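Local coordinates for protein amidase, hydantoinase/carbamoylase family (Paraburkholderia phymatum, PDB 6C0D) that probably hydrolyses N-carbamoyl-L-amino acids as a zinc-dependent, homodimeric amidase of the peptidase M20 family, at residues R190-P195 with H367-I372; E334-D339 with I372-P377; A340-H345 with P377-F382. All coordinates share one frame; numbering follows the deposited sequence. Where two conformers were deposited one is given.

Contact 1 (R190-P195 with H367-I372); sequences RAYLEP and HDAQVI
The Tyr192 ring lies against Ile372, and the two side chains cross at about a right angle. Ile372 CD1 sits over the centre of one ring face, 3.7 Å from the centroid of the Tyr192 ring and 13° off its normal, a CH-pi contact. Ile372 CG2 touches Tyr192 CB and CG, so both branches of the isoleucine are used. Ala369 CB meets the ring at its edge, 3.9 Å from Tyr192 CE1. Tyr192 OH donates to Glu194 OE1 over 2.8 Å, coming from above the carboxylate plane, and also bonds Trp131 NE1. Glu194 OE1 is 3.1 Å from Ala369 N. The other carboxylate oxygen, Glu194 OE2, takes a bond from a water at 2.5 Å and one from Ser88. The same water bonds Asp368 N and OD2, and so lies between two acidic groups. Asp368 OD1 is hydrogen-bonded to Ser144 OG. His367 packs on the zinc ligand His196, which places the contact beside the metal site. Strand 189-198 runs nearly antiparallel to helix 368-372 (169°) and pairs with strands 83-88 and 378-384 on its two sides, while helix 142-148 packs on Val371 and Ile372.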
loop_
_atom_site.group_PDB
_atom_site.type_symbol
_atom_site.label_atom_id
_atom_site.label_comp_id
_atom_site.label_asym_id
_atom_site.label_seq_id
_atom_site.Cartn_x
_atom_site.Cartn_y
_atom_site.Cartn_z
ATOM N N ARG A 190 39.615 -23.681 -15.417
ATOM C CA ARG A 190 39.411 -23.019 -16.696
ATOM C C ARG A 190 37.954 -22.928 -17.124
ATOM O O ARG A 190 37.676 -22.281 -18.143
ATOM C CB ARG A 190 40.208 -23.722 -17.800
ATOM C CG ARG A 190 41.728 -23.636 -17.626
ATOM C CD ARG A 190 42.213 -22.200 -17.487
ATOM N NE ARG A 190 41.726 -21.319 -18.546
ATOM C CZ ARG A 190 41.145 -20.143 -18.329
ATOM N NH1 ARG A 190 40.985 -19.703 -17.089
ATOM N NH2 ARG A 190 40.733 -19.402 -19.347
ATOM N N ALA A 191 37.030 -23.513 -16.371
ATOM C CA ALA A 191 35.619 -23.456 -16.744
ATOM C C ALA A 191 34.778 -23.739 -15.514
ATOM O O ALA A 191 35.220 -24.441 -14.605
ATOM C CB ALA A 191 35.284 -24.469 -17.841
ATOM N N TYR A 192 33.561 -23.182 -15.500
ATOM C CA TYR A 192 32.618 -23.367 -14.397
ATOM C C TYR A 192 31.254 -23.742 -14.970
ATOM O O TYR A 192 30.781 -23.092 -15.907
ATOM C CB TYR A 192 32.510 -22.079 -13.556
ATOM C CG TYR A 192 31.435 -22.115 -12.483
ATOM C CD1 TYR A 192 30.288 -21.335 -12.589
ATOM C CD2 TYR A 192 31.577 -22.927 -11.365
ATOM C CE1 TYR A 192 29.298 -21.368 -11.593
ATOM C CE2 TYR A 192 30.597 -22.988 -10.384
ATOM C CZ TYR A 192 29.464 -22.192 -10.503
ATOM O OH TYR A 192 28.517 -22.226 -9.510
ATOM N N LEU A 193 30.625 -24.787 -14.419
ATOM C CA LEU A 193 29.277 -25.194 -14.824
ATOM C C LEU A 193 28.364 -25.166 -13.600
ATOM O O LEU A 193 28.673 -25.809 -12.591
ATOM C CB LEU A 193 29.316 -26.607 -15.426
ATOM C CG LEU A 193 27.992 -27.398 -15.535
ATOM C CD1 LEU A 193 26.956 -26.680 -16.396
ATOM C CD2 LEU A 193 28.269 -28.815 -16.053
ATOM N N GLU A 194 27.251 -24.429 -13.679
ATOM C CA GLU A 194 26.265 -24.414 -12.591
ATOM C C GLU A 194 24.918 -24.940 -13.069
ATOM O O GLU A 194 24.143 -24.195 -13.696
ATOM C CB GLU A 194 26.096 -23.003 -12.003
ATOM C CG GLU A 194 25.089 -23.027 -10.826
ATOM C CD GLU A 194 25.173 -21.809 -9.920
ATOM O OE1 GLU A 194 26.053 -20.944 -10.134
ATOM O OE2 GLU A 194 24.350 -21.736 -8.979
ATOM N N PRO A 195 24.558 -26.185 -12.760
ATOM C CA PRO A 195 23.175 -26.626 -13.007
ATOM C C PRO A 195 22.251 -25.992 -11.978
ATOM O O PRO A 195 22.641 -25.769 -10.833
ATOM C CB PRO A 195 23.237 -28.151 -12.811
ATOM C CG PRO A 195 24.762 -28.498 -12.739
ATOM C CD PRO A 195 25.373 -27.248 -12.151
ATOM N N HIS A 367 22.527 -15.654 -9.900
ATOM C CA HIS A 367 23.181 -16.890 -9.473
ATOM C C HIS A 367 24.658 -16.609 -9.247
ATOM O O HIS A 367 25.194 -15.628 -9.756
ATOM C CB HIS A 367 23.073 -18.015 -10.515
ATOM C CG HIS A 367 21.667 -18.341 -10.905
ATOM N ND1 HIS A 367 20.818 -19.040 -10.075
ATOM C CD2 HIS A 367 20.957 -18.054 -12.023
ATOM C CE1 HIS A 367 19.639 -19.166 -10.663
ATOM N NE2 HIS A 367 19.699 -18.586 -11.849
ATOM N N ASP A 368 25.312 -17.495 -8.491
ATOM C CA ASP A 368 26.767 -17.413 -8.344
ATOM C C ASP A 368 27.475 -17.353 -9.696
ATOM O O ASP A 368 28.534 -16.727 -9.813
ATOM C CB ASP A 368 27.289 -18.611 -7.551
ATOM C CG ASP A 368 26.910 -18.536 -6.085
ATOM O OD1 ASP A 368 27.266 -17.536 -5.439
ATOM O OD2 ASP A 368 26.239 -19.471 -5.597
ATOM N N ALA A 369 26.911 -17.991 -10.722
ATOM C CA ALA A 369 27.550 -17.992 -12.037
ATOM C C ALA A 369 27.746 -16.582 -12.581
ATOM O O ALA A 369 28.660 -16.349 -13.379
ATOM C CB ALA A 369 26.722 -18.813 -13.029
ATOM N N GLN A 370 26.892 -15.631 -12.192
ATOM C CA GLN A 370 27.082 -14.280 -12.708
ATOM C C GLN A 370 28.353 -13.648 -12.149
ATOM O O GLN A 370 28.951 -12.779 -12.801
ATOM C CB GLN A 370 25.863 -13.406 -12.393
ATOM C CG GLN A 370 25.846 -12.832 -11.016
ATOM C CD GLN A 370 24.504 -12.221 -10.689
ATOM O OE1 GLN A 370 23.487 -12.663 -11.209
ATOM N NE2 GLN A 370 24.496 -11.204 -9.828
ATOM N N VAL A 371 28.757 -14.044 -10.942
ATOM C CA VAL A 371 30.009 -13.562 -10.359
ATOM C C VAL A 371 31.200 -14.274 -10.998
ATOM O O VAL A 371 32.201 -13.646 -11.371
ATOM C CB VAL A 371 29.985 -13.766 -8.832
ATOM C CG1 VAL A 371 31.372 -13.518 -8.204
ATOM C CG2 VAL A 371 28.923 -12.863 -8.185
ATOM N N ILE A 372 31.115 -15.594 -11.109
ATOM C CA ILE A 372 32.257 -16.376 -11.582
ATOM C C ILE A 372 32.527 -16.101 -13.061
ATOM O O ILE A 372 33.686 -16.040 -13.490
ATOM C CB ILE A 372 32.010 -17.865 -11.287
ATOM C CG1 ILE A 372 32.098 -18.082 -9.769
ATOM C CG2 ILE A 372 33.030 -18.772 -12.035
ATOM C CD1 ILE A 372 31.377 -19.306 -9.295
HETATM O O HOH W 1 24.173 -19.855 -7.297
#

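Contact 2 (E334-D339 with I372-P377). With EDO (1,2-ethanediol), chain I.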
loop_
_atom_site.group_PDB
_atom_site.type_symbol
_atom_site.label_atom_id
_atom_site.label_comp_id
_atom_site.label_asym_id
_atom_site.label_seq_id
_atom_site.Cartn_x
_atom_site.Cartn_y
_atom_site.Cartn_z
ATOM N N GLU A 334 24.439 -5.525 -14.446
ATOM C CA GLU A 334 24.463 -5.624 -15.894
ATOM C C GLU A 334 24.199 -7.064 -16.315
ATOM O O GLU A 334 24.440 -7.993 -15.538
ATOM C CB GLU A 334 25.829 -5.172 -16.430
ATOM C CG GLU A 334 26.107 -3.671 -16.202
ATOM C CD GLU A 334 24.989 -2.817 -16.779
ATOM O OE1 GLU A 334 24.894 -2.736 -18.019
ATOM O OE2 GLU A 334 24.182 -2.262 -16.002
ATOM N N PRO A 335 23.711 -7.286 -17.537
ATOM C CA PRO A 335 23.642 -8.662 -18.057
ATOM C C PRO A 335 25.028 -9.295 -18.076
ATOM O O PRO A 335 26.047 -8.618 -18.253
ATOM C CB PRO A 335 23.102 -8.487 -19.482
ATOM C CG PRO A 335 22.417 -7.077 -19.481
ATOM C CD PRO A 335 23.275 -6.284 -18.529
ATOM N N VAL A 336 25.058 -10.612 -17.889
ATOM C CA VAL A 336 26.310 -11.370 -17.863
ATOM C C VAL A 336 26.122 -12.559 -18.795
ATOM O O VAL A 336 25.292 -13.435 -18.526
ATOM C CB VAL A 336 26.698 -11.826 -16.447
ATOM C CG1 VAL A 336 27.927 -12.754 -16.511
ATOM C CG2 VAL A 336 27.024 -10.612 -15.552
ATOM N N THR A 337 26.872 -12.587 -19.899
ATOM C CA THR A 337 26.685 -13.673 -20.859
ATOM C C THR A 337 27.391 -14.932 -20.379
ATOM O O THR A 337 28.456 -14.873 -19.760
ATOM C CB THR A 337 27.228 -13.287 -22.236
ATOM O OG1 THR A 337 28.638 -13.120 -22.131
ATOM C CG2 THR A 337 26.626 -11.973 -22.703
ATOM N N MET A 338 26.795 -16.082 -20.687
ATOM C CA MET A 338 27.478 -17.340 -20.448
ATOM C C MET A 338 28.408 -17.633 -21.618
ATOM O O MET A 338 28.153 -17.219 -22.754
ATOM C CB MET A 338 26.469 -18.479 -20.265
ATOM C CG MET A 338 25.487 -18.247 -19.089
ATOM S SD MET A 338 26.248 -18.319 -17.468
ATOM C CE MET A 338 26.660 -16.563 -17.137
ATOM N N ASP A 339 29.501 -18.339 -21.329
ATOM C CA ASP A 339 30.531 -18.570 -22.345
ATOM C C ASP A 339 29.939 -19.272 -23.563
ATOM O O ASP A 339 29.246 -20.280 -23.424
ATOM C CB ASP A 339 31.654 -19.428 -21.755
ATOM C CG ASP A 339 32.813 -19.578 -22.712
ATOM O OD1 ASP A 339 33.685 -18.685 -22.721
ATOM O OD2 ASP A 339 32.818 -20.579 -23.463
ATOM N N ILE A 372 31.115 -15.594 -11.109
ATOM C CA ILE A 372 32.257 -16.376 -11.582
ATOM C C ILE A 372 32.527 -16.101 -13.061
ATOM O O ILE A 372 33.686 -16.040 -13.490
ATOM C CB ILE A 372 32.010 -17.865 -11.287
ATOM C CG1 ILE A 372 32.098 -18.082 -9.769
ATOM C CG2 ILE A 372 33.030 -18.772 -12.035
ATOM C CD1 ILE A 372 31.377 -19.306 -9.295
ATOM N N ALA A 373 31.465 -15.874 -13.847
ATOM C CA ALA A 373 31.600 -15.691 -15.294
ATOM C C ALA A 373 32.453 -14.490 -15.668
ATOM O O ALA A 373 32.979 -14.441 -16.789
ATOM C CB ALA A 373 30.220 -15.539 -15.947
ATOM N N GLN A 374 32.588 -13.514 -14.776
ATOM C CA GLN A 374 33.410 -12.351 -15.065
ATOM C C GLN A 374 34.904 -12.655 -14.946
ATOM O O GLN A 374 35.721 -11.801 -15.299
ATOM C CB GLN A 374 32.971 -11.200 -14.142
ATOM C CG GLN A 374 31.421 -10.981 -14.196
ATOM C CD GLN A 374 30.875 -9.908 -13.248
ATOM O OE1 GLN A 374 31.570 -8.955 -12.900
ATOM N NE2 GLN A 374 29.604 -10.060 -12.841
ATOM N N HIS A 375 35.271 -13.858 -14.489
ATOM C CA HIS A 375 36.668 -14.231 -14.275
ATOM C C HIS A 375 37.119 -15.432 -15.082
ATOM O O HIS A 375 38.267 -15.464 -15.531
ATOM C CB HIS A 375 36.910 -14.506 -12.788
ATOM C CG HIS A 375 36.688 -13.304 -11.930
ATOM N ND1 HIS A 375 37.711 -12.465 -11.545
ATOM C CD2 HIS A 375 35.550 -12.773 -11.423
ATOM C CE1 HIS A 375 37.215 -11.476 -10.821
ATOM N NE2 HIS A 375 35.906 -11.638 -10.736
ATOM N N ILE A 376 36.266 -16.439 -15.241
ATOM C CA ILE A 376 36.566 -17.595 -16.082
ATOM C C ILE A 376 35.313 -17.957 -16.866
ATOM O O ILE A 376 34.197 -17.556 -16.503
ATOM C CB ILE A 376 37.037 -18.813 -15.256
ATOM C CG1 ILE A 376 35.941 -19.256 -14.278
ATOM C CG2 ILE A 376 38.397 -18.539 -14.557
ATOM C CD1 ILE A 376 36.255 -20.609 -13.638
ATOM N N PRO A 377 35.476 -18.713 -17.958
ATOM C CA PRO A 377 34.307 -19.194 -18.714
ATOM C C PRO A 377 33.304 -19.899 -17.813
ATOM O O PRO A 377 33.655 -20.830 -17.096
ATOM C CB PRO A 377 34.929 -20.177 -19.716
ATOM C CG PRO A 377 36.316 -19.595 -19.979
ATOM C CD PRO A 377 36.755 -19.076 -18.626
HETATM C C1 EDO I . 35.928 -14.864 -18.256
HETATM O O1 EDO I . 34.991 -13.875 -18.685
HETATM C C2 EDO I . 36.655 -15.449 -19.461
HETATM O O2 EDO I . 35.689 -15.849 -20.439
#
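Asp339 lies alongside Pro377, an acid beside a proline ring, with no hydrogen bond between the two segments. The contact belongs to the metal-binding domain of the M20 fold, where the chain, after pairing with strand 210-227 through 336-337, enters helix 340-353. The 372-377 loop leads from helix 368-372 to strand 378-384. Ala373 CB is touched by two side chains, Val336 and Met338. Val336 CG1 meets it at 3.7 Å; the torsion that sets CG1 anti to the backbone N (chi1 173°) turns this branch to Ala373 and leaves CG2 for Gln374. Met338 starts out away from the loop, but its chain bends at chi2 and chi3 and brings CE to 3.9 Å from Ala373 CB. Val336 CG2 touches Gln374 NE2 at 3.8 Å, and these side chains cross at about a right angle. The amide itself is bonded to Gln370 O. At the far end the Asp339 and Pro377 side chains point the same way. Asp339 is the N-cap of the following helix, and its OD2 accepts from Leu342 N. The loop turns tightly, since Ile372 O accepts from both His375 N and Ile376 N. A 1,2-ethanediol, probably from the crystallisation liquor, donates from its O1 to Ala373 O over 2.8 Å. Asp339 OD1, the oxygen nearer the proline, stands 3.6 Å from Pro377 CB.

Contact 3 (A340-H345 with P377-F382)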
loop_
_atom_site.group_PDB
_atom_site.type_symbol
_atom_site.label_atom_id
_atom_site.label_comp_id
_atom_site.label_asym_id
_atom_site.label_seq_id
_atom_site.Cartn_x
_atom_site.Cartn_y
_atom_site.Cartn_z
ATOM N N ALA A 340 30.208 -18.733 -24.766
ATOM C CA ALA A 340 29.550 -19.278 -25.962
ATOM C C ALA A 340 29.985 -20.714 -26.271
ATOM O O ALA A 340 29.160 -21.554 -26.667
ATOM C CB ALA A 340 29.829 -18.379 -27.163
ATOM N N ALA A 341 31.276 -21.025 -26.133
ATOM C CA ALA A 341 31.697 -22.399 -26.415
ATOM C C ALA A 341 31.151 -23.380 -25.369
ATOM O O ALA A 341 30.742 -24.496 -25.718
ATOM C CB ALA A 341 33.242 -22.472 -26.521
ATOM N N LEU A 342 31.115 -22.988 -24.088
ATOM C CA LEU A 342 30.516 -23.863 -23.075
ATOM C C LEU A 342 29.037 -24.094 -23.357
ATOM O O LEU A 342 28.543 -25.221 -23.245
ATOM C CB LEU A 342 30.696 -23.270 -21.672
ATOM C CG LEU A 342 32.158 -23.169 -21.145
ATOM C CD1 LEU A 342 32.139 -22.667 -19.721
ATOM C CD2 LEU A 342 32.917 -24.507 -21.213
ATOM N N GLN A 343 28.308 -23.025 -23.701
ATOM C CA GLN A 343 26.900 -23.194 -24.078
ATOM C C GLN A 343 26.759 -24.213 -25.182
ATOM O O GLN A 343 25.824 -25.026 -25.187
ATOM C CB GLN A 343 26.312 -21.886 -24.580
ATOM C CG GLN A 343 25.885 -20.903 -23.548
ATOM C CD GLN A 343 25.234 -19.730 -24.249
ATOM O OE1 GLN A 343 24.221 -19.901 -24.945
ATOM N NE2 GLN A 343 25.843 -18.554 -24.128
ATOM N N GLN A 344 27.675 -24.179 -26.145
ATOM C CA GLN A 344 27.524 -25.084 -27.269
ATOM C C GLN A 344 27.805 -26.531 -26.855
ATOM O O GLN A 344 27.133 -27.448 -27.335
ATOM C CB GLN A 344 28.408 -24.626 -28.426
ATOM C CG GLN A 344 28.235 -25.417 -29.700
ATOM C CD GLN A 344 26.962 -25.041 -30.454
ATOM O OE1 GLN A 344 26.044 -24.422 -29.903
ATOM N NE2 GLN A 344 26.905 -25.418 -31.721
ATOM N N HIS A 345 28.760 -26.763 -25.939
ATOM C CA HIS A 345 28.886 -28.109 -25.366
ATOM C C HIS A 345 27.607 -28.541 -24.657
ATOM O O HIS A 345 27.186 -29.699 -24.780
ATOM C CB HIS A 345 30.060 -28.185 -24.384
ATOM C CG HIS A 345 31.398 -28.162 -25.056
ATOM N ND1 HIS A 345 31.880 -29.221 -25.801
ATOM C CD2 HIS A 345 32.368 -27.217 -25.064
ATOM C CE1 HIS A 345 33.089 -28.921 -26.250
ATOM N NE2 HIS A 345 33.407 -27.710 -25.821
ATOM N N PRO A 377 35.476 -18.713 -17.958
ATOM C CA PRO A 377 34.307 -19.194 -18.714
ATOM C C PRO A 377 33.304 -19.899 -17.813
ATOM O O PRO A 377 33.655 -20.830 -17.096
ATOM C CB PRO A 377 34.929 -20.177 -19.716
ATOM C CG PRO A 377 36.316 -19.595 -19.979
ATOM C CD PRO A 377 36.755 -19.076 -18.626
ATOM N N ALA A 378 32.034 -19.476 -17.880
ATOM C CA ALA A 378 30.983 -20.074 -17.060
ATOM C C ALA A 378 29.769 -20.424 -17.916
ATOM O O ALA A 378 29.536 -19.826 -18.971
ATOM C CB ALA A 378 30.549 -19.114 -15.941
ATOM N N CYS A 379 28.981 -21.395 -17.442
ATOM C CA CYS A 379 27.735 -21.733 -18.123
ATOM C C CYS A 379 26.742 -22.277 -17.104
ATOM O O CYS A 379 27.107 -22.650 -15.983
ATOM C CB CYS A 379 27.977 -22.742 -19.258
ATOM S SG CYS A 379 28.563 -24.339 -18.657
ATOM N N MET A 380 25.462 -22.249 -17.479
ATOM C CA MET A 380 24.411 -22.812 -16.636
ATOM C C MET A 380 23.508 -23.736 -17.440
ATOM O O MET A 380 23.269 -23.520 -18.630
ATOM C CB MET A 380 23.534 -21.713 -15.997
ATOM C CG MET A 380 24.307 -20.832 -15.028
ATOM S SD MET A 380 23.162 -19.806 -14.044
ATOM C CE MET A 380 22.529 -21.011 -12.861
ATOM N N LEU A 381 22.965 -24.739 -16.748
ATOM C CA LEU A 381 22.014 -25.674 -17.334
ATOM C C LEU A 381 20.791 -25.704 -16.437
ATOM O O LEU A 381 20.935 -25.906 -15.227
ATOM C CB LEU A 381 22.625 -27.083 -17.433
ATOM C CG LEU A 381 21.772 -28.099 -18.198
ATOM C CD1 LEU A 381 21.920 -27.796 -19.693
ATOM C CD2 LEU A 381 22.214 -29.524 -17.885
ATOM N N PHE A 382 19.595 -25.523 -17.018
ATOM C CA PHE A 382 18.347 -25.495 -16.253
ATOM C C PHE A 382 17.545 -26.789 -16.434
ATOM O O PHE A 382 17.533 -27.375 -17.522
ATOM C CB PHE A 382 17.455 -24.328 -16.690
ATOM C CG PHE A 382 17.824 -22.987 -16.088
ATOM C CD1 PHE A 382 18.826 -22.882 -15.129
ATOM C CD2 PHE A 382 17.176 -21.835 -16.503
ATOM C CE1 PHE A 382 19.149 -21.645 -14.580
ATOM C CE2 PHE A 382 17.480 -20.589 -15.941
ATOM C CZ PHE A 382 18.465 -20.507 -14.977
#
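Pro377 meets Leu342 just before the strand begins. Its CB lies 3.7 Å from Leu342 CD1. Leu342 CD1 also rests on the backbone, 3.5 Å from Pro377 O. This carbonyl is taken up by Tyr192 N, so the leucine methyl packs on a peptide group already bonded to strand 189-198. Ala378 CB points away from the helix, but Ala378 N lies 3.7 Å from Leu342 CD1. Cys379 turns back toward the helix. Its CB is 3.7 Å from Leu342 CB, and its SG is 3.8 Å from Leu342 CB. SG stands between the backbone N and the carbonyl carbon (chi1 65°), which keeps it alongside the leucine. Thus one leucine spans Pro377 to Cys379, and its other neighbours include Ile416 of helix 399-419. Gln343 adds little across the contact; its NE2 bonds Met338 O, close to the start of the helix. The axes of helix 340-345 and strand 378-382 approach to 7.4 Å, their directions 31° apart. Helix 340-353 packs on the face of strand 378-384 that carries Cys379, while Met380 on the other face packs on the zinc ligand His196, as expected of the alpha/beta catalytic domain of M20 enzymes.

The three contacts sit close together, with centres 8 to 10 Å apart, and all belong to the M20 family region. Strand 189-198 comes first in the chain. Segments 334-339 and 340-345 follow one another directly, and so do 367-372, 372-377 and 377-382. Contacts 1 and 2 share Ile372; contacts 2 and 3 share Pro377. The segments of any two contacts alternate along the chain. Strands 189-198 and 378-384 are parallel neighbours, with a probable hydrogen bond between Tyr192 O and Cys379 N. Another probable one, between Asp339 N and Ala378 O, ties contact 2 to contact 3. The continuous run 367-382 thus links the zinc side, at contact 1, to the helix 340-353 side, at contact 3.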